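Local structure of WlaRA, TDP-fucose-3,4-ketoisomerase (Campylobacter jejuni subsp. jejuni 81116, 5TPV) at residues 8-13 / 82-87; 42-47 / 98-103; 55-60 / 107-112. The protein is an enzyme of the WxcM-like family, built on the cupin fold, that holds thymidine-5'-diphosphate in pockets shared by its two subunits. All blocks are in the same frame, centred on the assembly; numbering follows the deposited sequence.

Interaction 1 (8-13 / 82-87). With TYD (thymidine-5'-diphosphate), chain D.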
loop_
_atom_site.group_PDB
_atom_site.type_symbol
_atom_site.label_atom_id
_atom_site.label_comp_id
_atom_site.label_asym_id
_atom_site.label_seq_id
_atom_site.Cartn_x
_atom_site.Cartn_y
_atom_site.Cartn_z
ATOM N N PHE B 8 -2.992 -10.125 10.352
ATOM C CA PHE B 8 -3.791 -10.011 9.129
ATOM C C PHE B 8 -4.419 -11.333 8.701
ATOM O O PHE B 8 -3.855 -12.410 8.896
ATOM C CB PHE B 8 -2.936 -9.423 8.009
ATOM C CG PHE B 8 -2.451 -8.012 8.289
ATOM C CD1 PHE B 8 -3.258 -7.074 8.925
ATOM C CD2 PHE B 8 -1.173 -7.621 7.888
ATOM C CE1 PHE B 8 -2.799 -5.774 9.171
ATOM C CE2 PHE B 8 -0.717 -6.339 8.128
ATOM C CZ PHE B 8 -1.519 -5.424 8.743
ATOM N N LYS B 9 -5.634 -11.262 8.193
ATOM C CA LYS B 9 -6.219 -12.405 7.509
ATOM C C LYS B 9 -5.649 -12.404 6.076
ATOM O O LYS B 9 -5.818 -11.407 5.359
ATOM C CB LYS B 9 -7.754 -12.337 7.496
ATOM C CG LYS B 9 -8.436 -13.435 6.655
ATOM C CD LYS B 9 -9.410 -14.363 7.403
ATOM C CE LYS B 9 -9.229 -15.862 7.119
ATOM N NZ LYS B 9 -8.859 -16.173 5.705
ATOM N N THR B 10 -4.984 -13.505 5.710
ATOM C CA THR B 10 -4.428 -13.734 4.367
ATOM C C THR B 10 -5.290 -14.656 3.514
ATOM O O THR B 10 -5.920 -15.598 4.034
ATOM C CB THR B 10 -3.005 -14.279 4.447
ATOM O OG1 THR B 10 -3.009 -15.608 4.982
ATOM C CG2 THR B 10 -2.125 -13.403 5.318
ATOM N N ILE B 11 -5.325 -14.384 2.212
ATOM C CA ILE B 11 -5.958 -15.266 1.233
ATOM C C ILE B 11 -4.931 -16.103 0.461
ATOM O O ILE B 11 -4.193 -15.616 -0.428
ATOM C CB ILE B 11 -6.863 -14.485 0.278
ATOM C CG1 ILE B 11 -7.912 -13.700 1.057
ATOM C CG2 ILE B 11 -7.623 -15.441 -0.640
ATOM C CD1 ILE B 11 -8.599 -12.608 0.268
ATOM N N ASN B 12 -4.905 -17.383 0.797
ATOM C CA ASN B 12 -3.919 -18.332 0.278
ATOM C C ASN B 12 -4.436 -19.085 -0.922
ATOM O O ASN B 12 -5.251 -19.965 -0.754
ATOM C CB ASN B 12 -3.583 -19.332 1.375
ATOM C CG ASN B 12 -3.033 -18.634 2.616
ATOM O OD1 ASN B 12 -3.690 -17.770 3.167
ATOM N ND2 ASN B 12 -1.816 -18.944 3.004
ATOM N N SER B 13 -3.999 -18.746 -2.124
ATOM C CA SER B 13 -4.595 -19.295 -3.345
ATOM C C SER B 13 -3.741 -18.984 -4.570
ATOM O O SER B 13 -2.874 -18.109 -4.560
ATOM C CB SER B 13 -6.034 -18.823 -3.561
ATOM O OG SER B 13 -6.170 -17.519 -4.100
ATOM N N ASN B 82 7.340 -9.017 9.977
ATOM C CA ASN B 82 6.766 -9.840 8.926
ATOM C C ASN B 82 5.474 -9.323 8.350
ATOM O O ASN B 82 4.843 -8.447 8.923
ATOM C CB ASN B 82 6.577 -11.278 9.386
ATOM C CG ASN B 82 5.336 -11.438 10.207
ATOM O OD1 ASN B 82 5.262 -10.881 11.268
ATOM N ND2 ASN B 82 4.386 -12.221 9.743
ATOM N N LYS B 83 5.105 -9.911 7.218
ATOM C CA LYS B 83 4.016 -9.423 6.361
ATOM C C LYS B 83 2.634 -9.716 6.875
ATOM O O LYS B 83 1.673 -9.239 6.294
ATOM C CB LYS B 83 4.104 -10.065 4.979
ATOM C CG LYS B 83 5.104 -9.383 4.090
ATOM C CD LYS B 83 5.095 -10.009 2.703
ATOM C CE LYS B 83 6.191 -11.044 2.515
ATOM N NZ LYS B 83 7.509 -10.465 2.873
ATOM N N THR B 84 2.507 -10.516 7.926
ATOM C CA THR B 84 1.169 -10.872 8.434
ATOM C C THR B 84 0.706 -10.070 9.630
ATOM O O THR B 84 -0.329 -10.340 10.229
ATOM C CB THR B 84 1.140 -12.318 8.872
ATOM O OG1 THR B 84 2.043 -12.428 9.969
ATOM C CG2 THR B 84 1.606 -13.224 7.730
ATOM N N LYS B 85 1.508 -9.089 9.987
ATOM C CA LYS B 85 1.293 -8.287 11.176
ATOM C C LYS B 85 1.593 -6.810 10.829
ATOM O O LYS B 85 2.440 -6.466 9.969
ATOM C CB LYS B 85 2.157 -8.860 12.293
ATOM C CG LYS B 85 3.334 -8.034 12.778
ATOM C CD LYS B 85 4.182 -8.864 13.751
ATOM C CE LYS B 85 5.426 -8.133 14.231
ATOM N NZ LYS B 85 5.106 -7.445 15.513
ATOM N N GLY B 86 0.818 -5.946 11.442
ATOM C CA GLY B 86 1.108 -4.535 11.426
ATOM C C GLY B 86 0.727 -3.888 12.734
ATOM O O GLY B 86 -0.021 -4.433 13.558
ATOM N N LEU B 87 1.240 -2.682 12.884
ATOM C CA LEU B 87 0.963 -1.843 14.033
ATOM C C LEU B 87 0.018 -0.762 13.637
ATOM O O LEU B 87 0.377 0.102 12.813
ATOM C CB LEU B 87 2.260 -1.203 14.524
ATOM C CG LEU B 87 2.084 -0.135 15.621
ATOM C CD1 LEU B 87 1.484 -0.767 16.868
ATOM C CD2 LEU B 87 3.456 0.436 15.934
HETATM P PA TYD D . -8.893 -12.523 -7.604
HETATM O O1A TYD D . -8.836 -11.065 -7.992
HETATM O O2A TYD D . -10.025 -13.391 -8.100
HETATM O O3A TYD D . -7.503 -13.214 -8.032
HETATM P PB TYD D . -6.272 -12.318 -8.554
HETATM O O1B TYD D . -6.890 -11.426 -9.606
HETATM O O2B TYD D . -5.288 -13.329 -9.092
HETATM O O3B TYD D . -5.803 -11.588 -7.318
HETATM O "O5'" TYD D . -8.852 -12.618 -5.998
HETATM C "C5'" TYD D . -8.301 -13.764 -5.354
HETATM C "C4'" TYD D . -9.244 -14.234 -4.255
HETATM O "O4'" TYD D . -9.085 -13.409 -3.096
HETATM C "C3'" TYD D . -10.696 -14.138 -4.697
HETATM O "O3'" TYD D . -11.307 -15.431 -4.653
HETATM C "C2'" TYD D . -11.383 -13.206 -3.717
HETATM C "C1'" TYD D . -10.312 -12.777 -2.723
HETATM N N1 TYD D . -10.151 -11.322 -2.767
HETATM C C2 TYD D . -10.778 -10.521 -1.785
HETATM O O2 TYD D . -11.460 -11.069 -0.893
HETATM N N3 TYD D . -10.654 -9.187 -1.791
HETATM C C4 TYD D . -9.930 -8.574 -2.732
HETATM O O4 TYD D . -9.818 -7.329 -2.734
HETATM C C5 TYD D . -9.263 -9.391 -3.775
HETATM C C5M TYD D . -8.438 -8.737 -4.853
HETATM C C6 TYD D . -9.413 -10.770 -3.737
#
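The edge of the Phe8 ring meets a carbonyl: Lys83 O lies close to the ring plane, 3.6 Å from CD2. The remaining approaches come in obliquely, as the ring runs along the backbone leaving the type I turn Asn82-Lys85, with CE2 meeting Lys85 C at 3.6 Å and CZ meeting Gly86 N at 3.6 Å. Glycine suits this last position, because without a side chain its main chain lets the phenyl tip come close. Phe8 CG is anti to its own carbonyl carbon (chi1 -63°), which turns the ring toward the turn and into a buried spot completed by a T-shaped pairing with His21, by Ile57 and Ile59, and by Tyr36 of the second subunit.

Beside the ring, one straight hydrogen bond joins the backbones. Phe8 N donates a hydrogen bond to Thr84 O over 2.7 Å at an N-H...O angle of 175°, reaching the oxygen from above the carbonyl plane. Thr10 and Thr84 add a light methyl contact, CG2 to CG2 at 4.4 Å. The Lys83 chain leads away instead, its ammonium bonding Leu61 O and facing Tyr38 of the second subunit in a cation-pi contact.

Further along the strand, Ile11 lines the thymidine-5'-diphosphate pocket: CD1 lies 3.4 Å from O2 of the base, and CG2 is near the sugar oxygen O4'. Lys14 and several residues of the second subunit hold the ligand's polar groups. Shape and main-chain bonding therefore anchor the strand to the turn, while Ile11 offers the nucleoside an apolar surface.

Interaction 2 (42-47 / 98-103). With TYD (thymidine-5'-diphosphate), chain E.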
loop_
_atom_site.group_PDB
_atom_site.type_symbol
_atom_site.label_atom_id
_atom_site.label_comp_id
_atom_site.label_asym_id
_atom_site.label_seq_id
_atom_site.Cartn_x
_atom_site.Cartn_y
_atom_site.Cartn_z
ATOM N N ASP B 42 22.599 2.790 7.245
ATOM C CA ASP B 42 22.803 2.164 8.588
ATOM C C ASP B 42 22.054 2.714 9.816
ATOM O O ASP B 42 21.534 2.008 10.684
ATOM C CB ASP B 42 24.295 2.261 8.943
ATOM C CG ASP B 42 25.095 1.128 8.363
ATOM O OD1 ASP B 42 25.862 0.530 9.140
ATOM O OD2 ASP B 42 24.936 0.826 7.157
ATOM N N ASP B 43 22.037 4.028 9.848
ATOM C CA ASP B 43 21.746 4.852 11.007
ATOM C C ASP B 43 20.430 5.601 10.784
ATOM O O ASP B 43 20.114 6.530 11.513
ATOM C CB ASP B 43 22.829 5.920 10.967
ATOM C CG ASP B 43 23.092 6.385 9.525
ATOM O OD1 ASP B 43 22.936 5.547 8.588
ATOM O OD2 ASP B 43 23.430 7.571 9.320
ATOM N N SER B 44 19.692 5.228 9.749
ATOM C CA SER B 44 18.546 5.997 9.274
ATOM C C SER B 44 17.482 6.000 10.364
ATOM O O SER B 44 17.265 4.981 11.018
ATOM C CB SER B 44 17.983 5.376 7.978
ATOM O OG SER B 44 16.722 5.977 7.656
ATOM N N ILE B 45 16.824 7.136 10.523
ATOM C CA ILE B 45 15.732 7.311 11.467
ATOM C C ILE B 45 14.551 8.031 10.811
ATOM O O ILE B 45 14.747 9.030 10.123
ATOM C CB ILE B 45 16.213 8.196 12.626
ATOM C CG1 ILE B 45 17.226 7.428 13.468
ATOM C CG2 ILE B 45 15.069 8.613 13.547
ATOM C CD1 ILE B 45 17.992 8.336 14.403
ATOM N N ARG B 46 13.324 7.536 10.998
ATOM C CA ARG B 46 12.172 8.250 10.443
ATOM C C ARG B 46 11.241 8.592 11.572
ATOM O O ARG B 46 11.381 8.145 12.710
ATOM C CB ARG B 46 11.385 7.434 9.405
ATOM C CG ARG B 46 12.168 6.708 8.304
ATOM C CD ARG B 46 12.641 7.586 7.181
ATOM N NE ARG B 46 11.620 8.478 6.619
ATOM C CZ ARG B 46 11.676 9.011 5.402
ATOM N NH1 ARG B 46 10.712 9.828 5.027
ATOM N NH2 ARG B 46 12.680 8.795 4.567
ATOM N N GLY B 47 10.272 9.406 11.221
ATOM C CA GLY B 47 9.295 9.911 12.156
ATOM C C GLY B 47 9.801 11.154 12.867
ATOM O O GLY B 47 10.131 12.149 12.228
ATOM N N TYR B 98 13.525 3.258 13.587
ATOM C CA TYR B 98 14.952 3.138 13.561
ATOM C C TYR B 98 15.274 1.644 13.500
ATOM O O TYR B 98 14.379 0.789 13.444
ATOM C CB TYR B 98 15.525 3.816 14.805
ATOM C CG TYR B 98 14.912 3.308 16.060
ATOM C CD1 TYR B 98 15.493 2.276 16.774
ATOM C CD2 TYR B 98 13.734 3.840 16.527
ATOM C CE1 TYR B 98 14.907 1.773 17.933
ATOM C CE2 TYR B 98 13.143 3.358 17.689
ATOM C CZ TYR B 98 13.735 2.339 18.400
ATOM O OH TYR B 98 13.092 1.859 19.529
ATOM N N ASN B 99 16.569 1.362 13.434
ATOM C CA ASN B 99 17.097 0.018 13.387
ATOM C C ASN B 99 16.583 -0.716 12.172
ATOM O O ASN B 99 16.174 -1.895 12.258
ATOM C CB ASN B 99 16.696 -0.750 14.660
ATOM C CG ASN B 99 17.535 -0.374 15.872
ATOM O OD1 ASN B 99 18.492 0.373 15.765
ATOM N ND2 ASN B 99 17.152 -0.889 17.044
ATOM N N PHE B 100 16.534 -0.022 11.045
ATOM C CA PHE B 100 16.019 -0.677 9.836
ATOM C C PHE B 100 17.026 -1.657 9.262
ATOM O O PHE B 100 18.151 -1.264 9.067
ATOM C CB PHE B 100 15.818 0.369 8.741
ATOM C CG PHE B 100 14.721 1.353 9.032
ATOM C CD1 PHE B 100 15.021 2.582 9.597
ATOM C CD2 PHE B 100 13.384 1.022 8.773
ATOM C CE1 PHE B 100 14.011 3.508 9.865
ATOM C CE2 PHE B 100 12.375 1.933 9.046
ATOM C CZ PHE B 100 12.688 3.187 9.605
ATOM N N SER B 101 16.635 -2.866 8.897
ATOM C CA SER B 101 17.504 -3.673 8.045
ATOM C C SER B 101 17.697 -3.041 6.653
ATOM O O SER B 101 16.921 -2.174 6.211
ATOM C CB SER B 101 16.994 -5.113 7.976
ATOM O OG SER B 101 15.721 -5.215 7.351
ATOM N N LYS B 102 18.765 -3.440 5.967
ATOM C CA LYS B 102 19.138 -2.846 4.669
ATOM C C LYS B 102 18.072 -3.167 3.642
ATOM O O LYS B 102 17.787 -2.354 2.799
ATOM C CB LYS B 102 20.503 -3.343 4.139
ATOM C CG LYS B 102 20.676 -4.871 4.090
ATOM C CD LYS B 102 21.299 -5.466 2.815
ATOM C CE LYS B 102 20.329 -6.248 1.922
ATOM N NZ LYS B 102 19.581 -5.418 0.924
ATOM N N ASP B 103 17.484 -4.342 3.746
ATOM C CA ASP B 103 16.403 -4.795 2.886
ATOM C C ASP B 103 14.995 -4.417 3.389
ATOM O O ASP B 103 14.017 -4.843 2.785
ATOM C CB ASP B 103 16.456 -6.335 2.754
ATOM C CG ASP B 103 16.443 -7.079 4.089
ATOM O OD1 ASP B 103 16.314 -8.328 4.095
ATOM O OD2 ASP B 103 16.557 -6.445 5.146
HETATM P PA TYD E . 7.707 13.084 7.218
HETATM O O1A TYD E . 7.945 14.496 7.696
HETATM O O2A TYD E . 6.454 12.350 7.630
HETATM O O3A TYD E . 8.978 12.189 7.640
HETATM P PB TYD E . 8.795 10.632 8.008
HETATM O O1B TYD E . 10.151 10.220 8.529
HETATM O O2B TYD E . 7.700 10.630 9.049
HETATM O O3B TYD E . 8.410 9.990 6.697
HETATM O "O5'" TYD E . 7.790 13.075 5.610
HETATM C "C5'" TYD E . 9.044 13.221 4.948
HETATM C "C4'" TYD E . 8.978 14.399 3.984
HETATM O "O4'" TYD E . 8.303 14.004 2.786
HETATM C "C3'" TYD E . 8.207 15.562 4.588
HETATM O "O3'" TYD E . 9.048 16.717 4.669
HETATM C "C2'" TYD E . 7.039 15.833 3.660
HETATM C "C1'" TYD E . 7.153 14.815 2.533
HETATM N N1 TYD E . 5.955 13.976 2.501
HETATM C C2 TYD E . 4.976 14.196 1.506
HETATM O O2 TYD E . 5.150 15.105 0.665
HETATM N N3 TYD E . 3.865 13.449 1.444
HETATM C C4 TYD E . 3.650 12.471 2.328
HETATM O O4 TYD E . 2.613 11.777 2.266
HETATM C C5 TYD E . 4.662 12.219 3.383
HETATM C C5M TYD E . 4.457 11.125 4.398
HETATM C C6 TYD E . 5.799 13.012 3.416
HETATM O O HOH W 1 18.348 2.177 10.465
HETATM O O HOH W 2 18.475 3.591 13.199
#
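Two N-H groups of 42-47 grip O1B of thymidine-5'-diphosphate: Gly47 N, at 2.8 Å and almost perfectly straight (178°), and Arg46 NE, at 3.0 Å and more bent. Arg46 NH1 bonds the neighbouring phosphate oxygen O3B at 2.8 Å, in the guanidinium plane, so this cationic group spans two oxygens and probably offsets their charge. Its chain bends at chi2 and chi3 to get there, and NH2 is fixed by Ser16 OG of the second subunit. Gly47 adopts backbone angles that glycine alone tolerates easily.

In this cupin fold, strand 46-51 lies beside 94-98 in one sheet, and the loop 98-103 then crosses to strand 105-110 of the other. Phe100 packs that loop against the ligand strand: its CZ lies 3.8 Å from Arg46 CG, with ring and guanidinium planes 90° apart, and its CD1 edge meets Ser44 O at 3.6 Å. Phe40 stacks on the same ring.

Water replaces direct hydrogen bonds between the backbones. One molecule donates to Ser44 O and Asp42 O while accepting from Phe100 N; a second donates to Ser44 O and accepts from Asn99 N, 2.9 Å away.

Interaction 3 (55-60 / 107-112)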
loop_
_atom_site.group_PDB
_atom_site.type_symbol
_atom_site.label_atom_id
_atom_site.label_comp_id
_atom_site.label_asym_id
_atom_site.label_seq_id
_atom_site.Cartn_x
_atom_site.Cartn_y
_atom_site.Cartn_z
ATOM N N GLU B 55 -4.656 8.500 11.417
ATOM C CA GLU B 55 -4.306 7.199 11.924
ATOM C C GLU B 55 -3.444 6.436 10.883
ATOM O O GLU B 55 -3.409 6.774 9.694
ATOM C CB GLU B 55 -5.618 6.460 12.194
ATOM C CG GLU B 55 -6.460 7.034 13.308
ATOM C CD GLU B 55 -7.868 6.456 13.300
ATOM O OE1 GLU B 55 -8.058 5.242 13.614
ATOM O OE2 GLU B 55 -8.778 7.239 12.964
ATOM N N PHE B 56 -2.761 5.410 11.358
ATOM C CA PHE B 56 -1.714 4.721 10.600
ATOM C C PHE B 56 -1.801 3.231 10.866
ATOM O O PHE B 56 -2.143 2.842 11.974
ATOM C CB PHE B 56 -0.314 5.179 10.969
ATOM C CG PHE B 56 -0.075 6.593 10.611
ATOM C CD1 PHE B 56 0.151 6.947 9.302
ATOM C CD2 PHE B 56 -0.103 7.590 11.584
ATOM C CE1 PHE B 56 0.296 8.268 8.910
ATOM C CE2 PHE B 56 0.064 8.929 11.211
ATOM C CZ PHE B 56 0.236 9.265 9.890
ATOM N N ILE B 57 -1.535 2.428 9.832
ATOM C CA ILE B 57 -0.954 1.083 10.028
ATOM C C ILE B 57 0.429 0.936 9.368
ATOM O O ILE B 57 0.611 1.261 8.215
ATOM C CB ILE B 57 -1.905 0.044 9.434
ATOM C CG1 ILE B 57 -3.190 0.012 10.222
ATOM C CG2 ILE B 57 -1.363 -1.379 9.538
ATOM C CD1 ILE B 57 -4.273 -0.769 9.532
ATOM N N PHE B 58 1.383 0.421 10.115
ATOM C CA PHE B 58 2.771 0.272 9.712
ATOM C C PHE B 58 3.000 -1.239 9.507
ATOM O O PHE B 58 2.669 -2.049 10.374
ATOM C CB PHE B 58 3.743 0.742 10.832
ATOM C CG PHE B 58 3.610 2.192 11.198
ATOM C CD1 PHE B 58 4.240 3.158 10.456
ATOM C CD2 PHE B 58 2.819 2.593 12.272
ATOM C CE1 PHE B 58 4.075 4.509 10.751
ATOM C CE2 PHE B 58 2.657 3.930 12.579
ATOM C CZ PHE B 58 3.293 4.892 11.822
ATOM N N ILE B 59 3.615 -1.595 8.395
ATOM C CA ILE B 59 3.874 -2.986 8.041
ATOM C C ILE B 59 5.276 -3.065 7.464
ATOM O O ILE B 59 5.624 -2.280 6.553
ATOM C CB ILE B 59 2.851 -3.411 6.967
ATOM C CG1 ILE B 59 1.431 -3.143 7.407
ATOM C CG2 ILE B 59 2.989 -4.870 6.559
ATOM C CD1 ILE B 59 0.432 -3.223 6.280
ATOM N N ALA B 60 6.090 -3.983 8.009
ATOM C CA ALA B 60 7.334 -4.340 7.393
ATOM C C ALA B 60 7.075 -5.396 6.330
ATOM O O ALA B 60 6.976 -6.568 6.655
ATOM C CB ALA B 60 8.305 -4.846 8.442
ATOM N N LEU B 107 5.793 -0.274 4.675
ATOM C CA LEU B 107 4.556 0.232 4.113
ATOM C C LEU B 107 3.663 0.817 5.222
ATOM O O LEU B 107 3.415 0.176 6.258
ATOM C CB LEU B 107 3.837 -0.901 3.428
ATOM C CG LEU B 107 2.449 -0.683 2.836
ATOM C CD1 LEU B 107 2.471 0.290 1.691
ATOM C CD2 LEU B 107 1.775 -1.986 2.405
ATOM N N VAL B 108 3.055 1.944 4.886
ATOM C CA VAL B 108 2.138 2.677 5.740
ATOM C C VAL B 108 0.821 2.988 5.061
ATOM O O VAL B 108 0.743 3.500 3.961
ATOM C CB VAL B 108 2.821 3.994 6.190
ATOM C CG1 VAL B 108 2.045 4.625 7.347
ATOM C CG2 VAL B 108 4.238 3.683 6.639
ATOM N N LEU B 109 -0.260 2.680 5.765
ATOM C CA LEU B 109 -1.603 3.051 5.342
ATOM C C LEU B 109 -2.122 4.150 6.277
ATOM O O LEU B 109 -1.883 4.108 7.502
ATOM C CB LEU B 109 -2.519 1.842 5.492
ATOM C CG LEU B 109 -1.896 0.450 5.196
ATOM C CD1 LEU B 109 -2.838 -0.669 5.499
ATOM C CD2 LEU B 109 -1.452 0.310 3.758
ATOM N N THR B 110 -2.842 5.098 5.692
ATOM C CA THR B 110 -3.453 6.166 6.438
ATOM C C THR B 110 -4.779 6.636 5.800
ATOM O O THR B 110 -5.138 6.337 4.651
ATOM C CB THR B 110 -2.485 7.332 6.658
ATOM O OG1 THR B 110 -3.035 8.317 7.565
ATOM C CG2 THR B 110 -2.226 8.001 5.368
ATOM N N ASN B 111 -5.547 7.312 6.644
ATOM C CA ASN B 111 -6.915 7.745 6.318
ATOM C C ASN B 111 -6.987 9.200 5.888
ATOM O O ASN B 111 -8.071 9.716 5.789
ATOM C CB ASN B 111 -7.828 7.502 7.509
ATOM C CG ASN B 111 -7.403 8.286 8.764
ATOM O OD1 ASN B 111 -6.246 8.549 9.008
ATOM N ND2 ASN B 111 -8.366 8.605 9.593
ATOM N N THR B 112 -5.865 9.858 5.582
ATOM C CA THR B 112 -5.958 11.247 5.120
ATOM C C THR B 112 -5.115 11.534 3.935
ATOM O O THR B 112 -4.113 10.859 3.739
ATOM C CB THR B 112 -5.436 12.222 6.222
ATOM O OG1 THR B 112 -4.078 11.903 6.530
ATOM C CG2 THR B 112 -6.190 12.073 7.537
HETATM O O HOH W 3 -8.769 9.697 12.070
#
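From CB to tip, the Phe56 side chain leans across the neighbouring strand. CB lies 4.0 Å from Leu109 O; CD1 touches Val108 CG1 at 3.6 Å; CE1 comes 3.6 Å from Thr110 OG1, with CZ a little farther off. Its CG is anti to the carbonyl carbon (chi1 -65°), so the ring runs alongside the Thr110 side chain, pointing the same way. Phe58 repeats the theme, its CD1 meeting Val108 CG2 at 3.9 Å. Branched Val108 thus packs against both rings, CG1 reaching Phe56 and Phe58 alike and CG2 adding to Phe58.

Thr110 suits its place because its hydroxyl, anti to the backbone N, donates to Glu55 O at 2.7 Å in the carbonyl plane. Asn111 OD1 then accepts from Glu55 N at 2.9 Å, and a water bridges Asn111 ND2 to Glu55 OE2, while Glu55 OE1 bonds Tyr88 OH. Side chains so take up the pairing where the strands end.

Farther along the strands, Ile57 with Leu109 and Ile59 with Leu107 are hydrogen-bonded antiparallel pairs, each joined by two N-H...O bonds. Their aliphatic side chains occupy the face opposite the phenylalanines, where Tyr36 of the second subunit packs on Ile59 and Leu107, and Ile34 of the second subunit on Leu109. The Phe58 face instead meets Leu80 of the other sheet. Inner antiparallel strands with one apolar face turned to the facing sheet and the other to a partner subunit are what a dimeric cupin beta-barrel presents here.

Overall arrangement
Interaction 3 is the buried heart of the chain, two paired strands with apolar side chains on both faces; interactions 1 and 2 are only partly buried, their centres about 16 and 15 Å from the centre of the chain. Interactions 1 and 3 share the six-stranded sheet: strands 85-89 and 56-62 are neighbours, and the Phe8 ring packs on Ile59. Interaction 2 lies at the end of the five-stranded sheet and in the loop that leaves it; its segments shortly precede those of interaction 3 in sequence, with no other touch. Its chemistry mixes charge and water with the packing of one aromatic ring, whereas interaction 1 sets a ring against backbone. Both supply pocket residues, to different ligands. All three meet the second subunit.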